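Local coordinates for protein chitinase (Chromobacterium violaceum, PDB 4TXG) that probably binds chitin and hydrolyses its glycosidic bonds, as a member of glycoside hydrolase family 18, at residues A[153-158]-A[456-461]; A[368-373]-A[446-451]; A[391-396]-A[599-604]. All coordinates share one frame; numbering follows the deposited sequence.

How the contacts relate
All three contacts belong to the (β/α)8 barrel of the family 18 domain. Contacts 1 and 3 lie in its interior, their centres about 5 Å apart: strands 155-161 and 599-603 are neighbours, as are 457-462 and 391-395, and G460 N approaches V394 O at 2.8 Å, a probable hydrogen bond. Contact 2, centred about 13 Å from contact 1 and 11 Å from contact 3, joins the outer side of strand 365-371 to helix 441-448. A cesium ion marks the mouth, bound by M395 and E314. E314 ends the family's DxxDxDxE signature and is probably the catalytic acid, as in other family 18 chitinases, so the ion sits at the probable active site.

Contact 1 (A[153-158]-A[456-461]); sequences RRRIIG and RVNMGV
R456 begins the meeting with R155: its CA lies 4.3 Å from R155 NH1, obliquely placed to the guanidinium. R456 sends its own side chain elsewhere, to the carbonyls of L389 and E124, where a long chain with several N-H groups is useful. N458 follows, its CB pointing toward the first strand. Its OD1 receives a hydrogen bond of 3.0 Å from R155 NH1, with an N-H...O angle of 159°. The oxygen sits at the edge of the guanidinium, practically in its plane, while the amide plane stands at 89° to that plane. R155 gets there because its chain runs extended from CG to NE, and its CD also passes 3.4 Å from N458 OD1. Arginine suits this buried place because it can serve several acceptors: NH1 is shared between N458 OD1 and S455 O, and NE makes a salt bridge to E146, which probably balances the charge. From the next inward position of the first strand, I157 lays CD1 3.6 Å from N458 CG, an apolar methyl against the amide. N458 ND2 meanwhile donates to V392 O, so both ends of the amide are used and its rotation is fixed. Strands 155-161 and 457-462 thus meet on the inner side of the barrel, past strand 599-603, which lies between them in the sheet; strand 391-395 touches R155, I157 and N458, and helix 582-594 packs outside against M459 and V461.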
loop_
_atom_site.group_PDB
_atom_site.type_symbol
_atom_site.label_atom_id
_atom_site.label_comp_id
_atom_site.label_asym_id
_atom_site.label_seq_id
_atom_site.Cartn_x
_atom_site.Cartn_y
_atom_site.Cartn_z
ATOM N N ARG A 153 -16.822 0.449 -11.078
ATOM C CA ARG A 153 -17.067 1.329 -9.938
ATOM C C ARG A 153 -15.838 1.469 -9.030
ATOM O O ARG A 153 -15.721 2.426 -8.265
ATOM C CB ARG A 153 -18.258 0.779 -9.139
ATOM C CG ARG A 153 -18.618 1.507 -7.837
ATOM C CD ARG A 153 -19.934 0.968 -7.254
ATOM N NE ARG A 153 -19.908 -0.477 -6.999
ATOM C CZ ARG A 153 -20.408 -1.402 -7.814
ATOM N NH1 ARG A 153 -20.986 -1.047 -8.953
ATOM N NH2 ARG A 153 -20.333 -2.689 -7.487
ATOM N N ARG A 154 -14.939 0.493 -9.111
ATOM C CA ARG A 154 -13.767 0.432 -8.237
ATOM C C ARG A 154 -12.491 0.295 -9.039
ATOM O O ARG A 154 -12.495 -0.327 -10.099
ATOM C CB ARG A 154 -13.856 -0.764 -7.280
ATOM C CG ARG A 154 -15.133 -0.833 -6.473
ATOM C CD ARG A 154 -15.182 0.211 -5.358
ATOM N NE ARG A 154 -16.539 0.269 -4.813
ATOM C CZ ARG A 154 -17.111 1.367 -4.341
ATOM N NH1 ARG A 154 -16.421 2.515 -4.290
ATOM N NH2 ARG A 154 -18.368 1.316 -3.921
ATOM N N ARG A 155 -11.387 0.826 -8.522
ATOM C CA ARG A 155 -10.105 0.520 -9.137
ATOM C C ARG A 155 -9.837 -0.973 -8.996
ATOM O O ARG A 155 -10.191 -1.583 -7.990
ATOM C CB ARG A 155 -8.975 1.320 -8.505
ATOM C CG ARG A 155 -9.145 2.819 -8.637
ATOM C CD ARG A 155 -7.859 3.547 -8.280
ATOM N NE ARG A 155 -8.086 4.986 -8.227
ATOM C CZ ARG A 155 -8.515 5.616 -7.142
ATOM N NH1 ARG A 155 -8.738 4.920 -6.030
ATOM N NH2 ARG A 155 -8.712 6.935 -7.169
ATOM N N ILE A 156 -9.237 -1.544 -10.032
ATOM C CA ILE A 156 -8.795 -2.925 -10.040
ATOM C C ILE A 156 -7.378 -2.867 -10.579
ATOM O O ILE A 156 -7.155 -2.716 -11.783
ATOM C CB ILE A 156 -9.699 -3.829 -10.902
ATOM C CG1 ILE A 156 -11.131 -3.802 -10.367
ATOM C CG2 ILE A 156 -9.153 -5.262 -10.940
ATOM C CD1 ILE A 156 -12.137 -4.529 -11.271
ATOM N N ILE A 157 -6.427 -2.917 -9.659
ATOM C CA ILE A 157 -5.034 -2.615 -9.970
ATOM C C ILE A 157 -4.184 -3.867 -9.887
ATOM O O ILE A 157 -4.029 -4.442 -8.817
ATOM C CB ILE A 157 -4.479 -1.565 -8.999
ATOM C CG1 ILE A 157 -5.358 -0.311 -9.017
ATOM C CG2 ILE A 157 -3.035 -1.220 -9.323
ATOM C CD1 ILE A 157 -5.469 0.348 -7.641
ATOM N N GLY A 158 -3.625 -4.286 -11.016
ATOM C CA GLY A 158 -2.828 -5.499 -11.028
ATOM C C GLY A 158 -1.352 -5.204 -11.172
ATOM O O GLY A 158 -0.956 -4.417 -12.035
ATOM N N ARG A 456 -9.458 7.603 -2.387
ATOM C CA ARG A 456 -8.031 7.608 -2.702
ATOM C C ARG A 456 -7.297 6.473 -1.998
ATOM O O ARG A 456 -6.076 6.490 -1.901
ATOM C CB ARG A 456 -7.403 8.977 -2.347
ATOM C CG ARG A 456 -7.866 10.082 -3.322
ATOM C CD ARG A 456 -7.481 11.512 -2.923
ATOM N NE ARG A 456 -6.045 11.674 -2.719
ATOM C CZ ARG A 456 -5.528 12.450 -1.774
ATOM N NH1 ARG A 456 -6.338 13.138 -0.976
ATOM N NH2 ARG A 456 -4.210 12.539 -1.616
ATOM N N VAL A 457 -8.049 5.477 -1.530
ATOM C CA VAL A 457 -7.448 4.296 -0.908
ATOM C C VAL A 457 -7.839 3.025 -1.663
ATOM O O VAL A 457 -9.017 2.823 -1.955
ATOM C CB VAL A 457 -7.888 4.141 0.569
ATOM C CG1 VAL A 457 -7.224 2.922 1.206
ATOM C CG2 VAL A 457 -7.555 5.409 1.370
ATOM N N ASN A 458 -6.862 2.178 -1.974
ATOM C CA ASN A 458 -7.142 0.848 -2.527
ATOM C C ASN A 458 -6.477 -0.206 -1.657
ATOM O O ASN A 458 -5.337 -0.032 -1.238
ATOM C CB ASN A 458 -6.649 0.741 -3.966
ATOM C CG ASN A 458 -7.061 1.943 -4.796
ATOM O OD1 ASN A 458 -8.193 2.043 -5.252
ATOM N ND2 ASN A 458 -6.149 2.880 -4.954
ATOM N N MET A 459 -7.184 -1.296 -1.380
ATOM C CA MET A 459 -6.641 -2.315 -0.490
ATOM C C MET A 459 -6.067 -3.490 -1.274
ATOM O O MET A 459 -6.685 -3.965 -2.230
ATOM C CB MET A 459 -7.726 -2.797 0.478
ATOM C CG MET A 459 -8.323 -1.668 1.316
ATOM S SD MET A 459 -7.115 -0.629 2.156
ATOM C CE MET A 459 -6.323 -1.815 3.244
ATOM N N GLY A 460 -4.891 -3.961 -0.861
ATOM C CA GLY A 460 -4.230 -5.052 -1.562
ATOM C C GLY A 460 -4.673 -6.438 -1.114
ATOM O O GLY A 460 -4.964 -6.660 0.056
ATOM N N VAL A 461 -4.703 -7.373 -2.060
ATOM C CA VAL A 461 -4.910 -8.786 -1.761
ATOM C C VAL A 461 -3.843 -9.601 -2.491
ATOM O O VAL A 461 -3.337 -9.168 -3.540
ATOM C CB VAL A 461 -6.307 -9.281 -2.198
ATOM C CG1 VAL A 461 -7.405 -8.525 -1.461
ATOM C CG2 VAL A 461 -6.478 -9.161 -3.717
#

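Contact 2 (A[368-373]-A[446-451]); sequences AAVPAS and HYYRGG
The backbone of V370 and P371 runs extended, while that of Y448 is helical, with G450 N bonded to Y447 O (3.1 Å) and G451 N to Y448 O (3.2 Å). Y448 CG stands anti to the carbonyl carbon, beside the backbone N (chi1 -77°), which carries the ring toward strand 365-371. Its hydroxyl donates a hydrogen bond to P371 O, 2.7 Å from Y448 OH, arriving in the carbonyl plane on a lone pair at a C=O...O angle of 140°. Proline has no N-H to offer, but its carbonyl accepts as well as any, and tyrosine supplies a long reach ending in a donor. V370 comes from the opposite direction, a branched, apolar residue that offers CB and CG2 to the hydroxyl end of the ring: CG2 lies 3.4 Å from Y448 CZ, obliquely to the ring, and CB 3.2 Å from Y448 OH. P371 adds its CD, 3.6 Å from the same hydroxyl oxygen. Y447 CD1 covers one face of the Y448 ring. The contact fixes helix 441-448 to the outer side of barrel strand 365-371; L377 of helix 374-377 touches P371, Y447 and Y448, and strand 391-395 brings V394 against Y448.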
loop_
_atom_site.group_PDB
_atom_site.type_symbol
_atom_site.label_atom_id
_atom_site.label_comp_id
_atom_site.label_asym_id
_atom_site.label_seq_id
_atom_site.Cartn_x
_atom_site.Cartn_y
_atom_site.Cartn_z
ATOM N N ALA A 368 1.472 5.260 -4.403
ATOM C CA ALA A 368 2.475 4.605 -3.588
ATOM C C ALA A 368 1.939 3.305 -3.042
ATOM O O ALA A 368 0.768 3.203 -2.695
ATOM C CB ALA A 368 2.931 5.520 -2.437
ATOM N N ALA A 369 2.809 2.307 -3.006
ATOM C CA ALA A 369 2.538 1.073 -2.277
ATOM C C ALA A 369 2.968 1.328 -0.842
ATOM O O ALA A 369 4.144 1.633 -0.582
ATOM C CB ALA A 369 3.292 -0.091 -2.885
ATOM N N VAL A 370 2.015 1.228 0.081
ATOM C CA VAL A 370 2.204 1.701 1.447
ATOM C C VAL A 370 1.943 0.556 2.428
ATOM O O VAL A 370 1.148 -0.341 2.144
ATOM C CB VAL A 370 1.278 2.913 1.755
ATOM C CG1 VAL A 370 1.622 4.100 0.859
ATOM C CG2 VAL A 370 -0.196 2.539 1.590
ATOM N N PRO A 371 2.636 0.565 3.576
ATOM C CA PRO A 371 2.536 -0.593 4.468
ATOM C C PRO A 371 1.189 -0.694 5.190
ATOM O O PRO A 371 0.564 0.321 5.506
ATOM C CB PRO A 371 3.685 -0.367 5.468
ATOM C CG PRO A 371 3.915 1.117 5.454
ATOM C CD PRO A 371 3.639 1.545 4.030
ATOM N N ALA A 372 0.739 -1.922 5.429
ATOM C CA ALA A 372 -0.442 -2.138 6.271
ATOM C C ALA A 372 -0.045 -2.316 7.737
ATOM O O ALA A 372 -0.871 -2.155 8.640
ATOM C CB ALA A 372 -1.233 -3.367 5.790
ATOM N N SER A 373 1.228 -2.634 7.964
ATOM C CA SER A 373 1.746 -2.958 9.303
ATOM C C SER A 373 1.711 -1.804 10.306
ATOM O O SER A 373 2.344 -0.772 10.096
ATOM C CB SER A 373 3.189 -3.454 9.195
ATOM O OG SER A 373 3.770 -3.559 10.474
ATOM N N HIS A 446 -8.593 1.770 7.798
ATOM C CA HIS A 446 -9.038 2.826 8.694
ATOM C C HIS A 446 -7.892 3.738 9.111
ATOM O O HIS A 446 -8.106 4.938 9.334
ATOM C CB HIS A 446 -9.746 2.216 9.901
ATOM C CG HIS A 446 -11.163 1.845 9.596
ATOM N ND1 HIS A 446 -12.113 2.793 9.294
ATOM C CD2 HIS A 446 -11.767 0.640 9.471
ATOM C CE1 HIS A 446 -13.263 2.189 9.030
ATOM N NE2 HIS A 446 -13.082 0.888 9.138
ATOM N N TYR A 447 -6.679 3.196 9.174
ATOM C CA TYR A 447 -5.512 4.046 9.391
ATOM C C TYR A 447 -5.414 5.101 8.276
ATOM O O TYR A 447 -5.269 6.299 8.544
ATOM C CB TYR A 447 -4.208 3.209 9.452
ATOM C CG TYR A 447 -2.964 4.077 9.377
ATOM C CD1 TYR A 447 -2.434 4.458 8.147
ATOM C CD2 TYR A 447 -2.344 4.555 10.534
ATOM C CE1 TYR A 447 -1.328 5.279 8.068
ATOM C CE2 TYR A 447 -1.229 5.374 10.454
ATOM C CZ TYR A 447 -0.729 5.732 9.212
ATOM O OH TYR A 447 0.399 6.551 9.107
ATOM N N TYR A 448 -5.487 4.657 7.028
ATOM C CA TYR A 448 -5.249 5.577 5.911
ATOM C C TYR A 448 -6.370 6.604 5.739
ATOM O O TYR A 448 -6.142 7.676 5.177
ATOM C CB TYR A 448 -4.998 4.784 4.612
ATOM C CG TYR A 448 -3.576 4.247 4.641
ATOM C CD1 TYR A 448 -2.502 5.086 4.387
ATOM C CD2 TYR A 448 -3.307 2.927 4.989
ATOM C CE1 TYR A 448 -1.194 4.634 4.464
ATOM C CE2 TYR A 448 -1.991 2.458 5.066
ATOM C CZ TYR A 448 -0.943 3.319 4.794
ATOM O OH TYR A 448 0.375 2.887 4.867
ATOM N N ARG A 449 -7.563 6.314 6.255
ATOM C CA ARG A 449 -8.646 7.297 6.190
ATOM C C ARG A 449 -8.389 8.515 7.070
ATOM O O ARG A 449 -9.090 9.523 6.960
ATOM C CB ARG A 449 -9.978 6.659 6.582
ATOM C CG ARG A 449 -10.511 5.709 5.525
ATOM C CD ARG A 449 -10.974 6.491 4.282
ATOM N NE ARG A 449 -12.251 7.135 4.574
ATOM C CZ ARG A 449 -12.377 8.393 4.947
ATOM N NH1 ARG A 449 -11.303 9.167 5.036
ATOM N NH2 ARG A 449 -13.571 8.883 5.219
ATOM N N GLY A 450 -7.408 8.421 7.960
ATOM C CA GLY A 450 -7.048 9.568 8.769
ATOM C C GLY A 450 -6.624 10.733 7.896
ATOM O O GLY A 450 -6.908 11.890 8.214
ATOM N N GLY A 451 -5.956 10.432 6.782
ATOM C CA GLY A 451 -5.404 11.478 5.932
ATOM C C GLY A 451 -5.853 11.425 4.480
ATOM O O GLY A 451 -5.367 12.204 3.658
#

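Contact 3 (A[391-396]-A[599-604]); sequences FVNVMS and GVMFWE. With CS (cesium ion), chain D.
M601 projects into the interior of the family 18 (β/α)8 barrel and meets N393 there, from a strand two places away. The axes of strands 391-395 and 599-603 approach to 7.3 Å at 51°, with strand 457-462 between them in the sheet, so no hydrogen bond joins the two directly and one flexible side chain bridges the gap. That chain leaves with CG anti to the backbone N (chi1 168°), then bends at both later torsions, which brings its methyl back against the other strand. The tight part gathers round M601 CE, 3.7 Å from N393 CB and 3.6 Å from V394 O. Methionine fits because it is long, unbranched and easily bent; N393 presents CB to it, and N393 CG lies 4.1 Å from M601 CG. Farther along, the packing relaxes: M395 CG is 4.3 Å from M601 CE, and beyond it the wetter side begins, where five waters surround a cesium ion that also binds E314. One of the cesium's waters lies over one face of the W603 ring, offset toward the rim. A cis peptide to E604 follows, as in other family 18 chitinases, in which this tryptophan lines the substrate site. M395 centres an inverse gamma turn, closed by a weak hydrogen bond from S396 N to V394 O. In a long, loose contact with this large, weakly coordinating ion, M395 SD stands 3.6 Å from the cesium.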
loop_
_atom_site.group_PDB
_atom_site.type_symbol
_atom_site.label_atom_id
_atom_site.label_comp_id
_atom_site.label_asym_id
_atom_site.label_seq_id
_atom_site.Cartn_x
_atom_site.Cartn_y
_atom_site.Cartn_z
ATOM N N PHE A 391 -3.503 8.266 -5.228
ATOM C CA PHE A 391 -4.071 7.253 -4.348
ATOM C C PHE A 391 -2.981 6.359 -3.791
ATOM O O PHE A 391 -1.837 6.402 -4.258
ATOM C CB PHE A 391 -5.168 6.417 -5.054
ATOM C CG PHE A 391 -4.733 5.725 -6.325
ATOM C CD1 PHE A 391 -4.052 4.518 -6.282
ATOM C CD2 PHE A 391 -5.077 6.248 -7.567
ATOM C CE1 PHE A 391 -3.692 3.852 -7.452
ATOM C CE2 PHE A 391 -4.703 5.597 -8.749
ATOM C CZ PHE A 391 -4.016 4.394 -8.686
ATOM N N VAL A 392 -3.325 5.577 -2.771
ATOM C CA VAL A 392 -2.381 4.608 -2.230
ATOM C C VAL A 392 -2.859 3.198 -2.512
ATOM O O VAL A 392 -4.048 2.956 -2.626
ATOM C CB VAL A 392 -2.166 4.774 -0.704
ATOM C CG1 VAL A 392 -1.515 6.125 -0.414
ATOM C CG2 VAL A 392 -3.468 4.624 0.075
ATOM N N ASN A 393 -1.901 2.286 -2.644
ATOM C CA ASN A 393 -2.166 0.858 -2.736
ATOM C C ASN A 393 -1.667 0.237 -1.454
ATOM O O ASN A 393 -0.455 0.119 -1.252
ATOM C CB ASN A 393 -1.455 0.252 -3.946
ATOM C CG ASN A 393 -1.931 0.855 -5.250
ATOM O OD1 ASN A 393 -3.131 1.008 -5.459
ATOM N ND2 ASN A 393 -0.998 1.238 -6.107
ATOM N N VAL A 394 -2.590 -0.135 -0.574
ATOM C CA VAL A 394 -2.191 -0.580 0.755
ATOM C C VAL A 394 -1.777 -2.046 0.695
ATOM O O VAL A 394 -2.540 -2.885 0.217
ATOM C CB VAL A 394 -3.326 -0.401 1.787
ATOM C CG1 VAL A 394 -2.861 -0.915 3.156
ATOM C CG2 VAL A 394 -3.763 1.075 1.858
ATOM N N MET A 395 -0.570 -2.352 1.166
ATOM C CA MET A 395 -0.043 -3.712 1.083
ATOM C C MET A 395 -0.560 -4.528 2.263
ATOM O O MET A 395 0.185 -4.911 3.178
ATOM C CB MET A 395 1.488 -3.694 1.014
ATOM C CG MET A 395 1.974 -3.122 -0.321
ATOM S SD MET A 395 3.776 -3.067 -0.504
ATOM C CE MET A 395 4.169 -1.957 0.841
ATOM N N SER A 396 -1.869 -4.757 2.228
ATOM C CA SER A 396 -2.579 -5.533 3.237
ATOM C C SER A 396 -2.449 -7.026 2.940
ATOM O O SER A 396 -3.432 -7.747 2.773
ATOM C CB SER A 396 -4.049 -5.103 3.301
ATOM O OG SER A 396 -4.566 -4.820 2.009
ATOM N N GLY A 599 -10.837 1.007 -4.271
ATOM C CA GLY A 599 -10.664 -0.177 -5.088
ATOM C C GLY A 599 -9.755 -1.216 -4.465
ATOM O O GLY A 599 -9.485 -1.187 -3.262
ATOM N N VAL A 600 -9.303 -2.136 -5.310
ATOM C CA VAL A 600 -8.534 -3.293 -4.897
ATOM C C VAL A 600 -7.274 -3.381 -5.744
ATOM O O VAL A 600 -7.315 -3.146 -6.955
ATOM C CB VAL A 600 -9.359 -4.605 -5.040
ATOM C CG1 VAL A 600 -8.505 -5.818 -4.726
ATOM C CG2 VAL A 600 -10.601 -4.585 -4.138
ATOM N N MET A 601 -6.155 -3.702 -5.096
ATOM C CA MET A 601 -4.890 -3.919 -5.775
ATOM C C MET A 601 -4.525 -5.387 -5.529
ATOM O O MET A 601 -4.919 -5.945 -4.518
ATOM C CB MET A 601 -3.827 -2.947 -5.237
ATOM C CG MET A 601 -2.392 -3.231 -5.650
ATOM S SD MET A 601 -1.637 -4.436 -4.522
ATOM C CE MET A 601 -1.247 -3.385 -3.112
ATOM N N PHE A 602 -3.812 -6.029 -6.449
ATOM C CA PHE A 602 -3.343 -7.380 -6.152
ATOM C C PHE A 602 -1.932 -7.624 -6.673
ATOM O O PHE A 602 -1.524 -7.084 -7.704
ATOM C CB PHE A 602 -4.326 -8.436 -6.706
ATOM C CG PHE A 602 -4.697 -8.237 -8.143
ATOM C CD1 PHE A 602 -3.941 -8.810 -9.147
ATOM C CD2 PHE A 602 -5.807 -7.488 -8.491
ATOM C CE1 PHE A 602 -4.282 -8.638 -10.477
ATOM C CE2 PHE A 602 -6.151 -7.313 -9.827
ATOM C CZ PHE A 602 -5.384 -7.889 -10.815
ATOM N N TRP A 603 -1.181 -8.404 -5.896
ATOM C CA TRP A 603 0.118 -8.922 -6.290
ATOM C C TRP A 603 -0.028 -10.434 -6.402
ATOM O O TRP A 603 -0.399 -11.052 -5.405
ATOM C CB TRP A 603 1.175 -8.582 -5.232
ATOM C CG TRP A 603 2.520 -9.096 -5.595
ATOM C CD1 TRP A 603 2.967 -10.385 -5.489
ATOM C CD2 TRP A 603 3.587 -8.345 -6.169
ATOM N NE1 TRP A 603 4.253 -10.480 -5.965
ATOM C CE2 TRP A 603 4.663 -9.238 -6.376
ATOM C CE3 TRP A 603 3.747 -6.996 -6.522
ATOM C CZ2 TRP A 603 5.880 -8.828 -6.923
ATOM C CZ3 TRP A 603 4.953 -6.594 -7.057
ATOM C CH2 TRP A 603 6.004 -7.504 -7.255
ATOM N N GLU A 604 0.229 -11.057 -7.551
ATOM C CA GLU A 604 0.568 -10.440 -8.832
ATOM C C GLU A 604 -0.302 -11.105 -9.896
ATOM O O GLU A 604 -0.895 -12.156 -9.647
ATOM C CB GLU A 604 2.051 -10.644 -9.171
ATOM C CG GLU A 604 2.433 -12.131 -9.129
ATOM C CD GLU A 604 3.835 -12.426 -9.623
ATOM O OE1 GLU A 604 4.706 -12.763 -8.783
ATOM O OE2 GLU A 604 4.061 -12.345 -10.848
HETATM CS CS CS D . 5.934 -5.853 -0.028
HETATM O O HOH W 1 7.700 -8.559 -1.092
HETATM O O HOH W 2 7.732 -6.113 2.491
HETATM O O HOH W 3 4.133 -6.212 -2.935
HETATM O O HOH W 4 5.997 -4.814 -3.165
HETATM O O HOH W 5 4.942 -7.972 1.320
#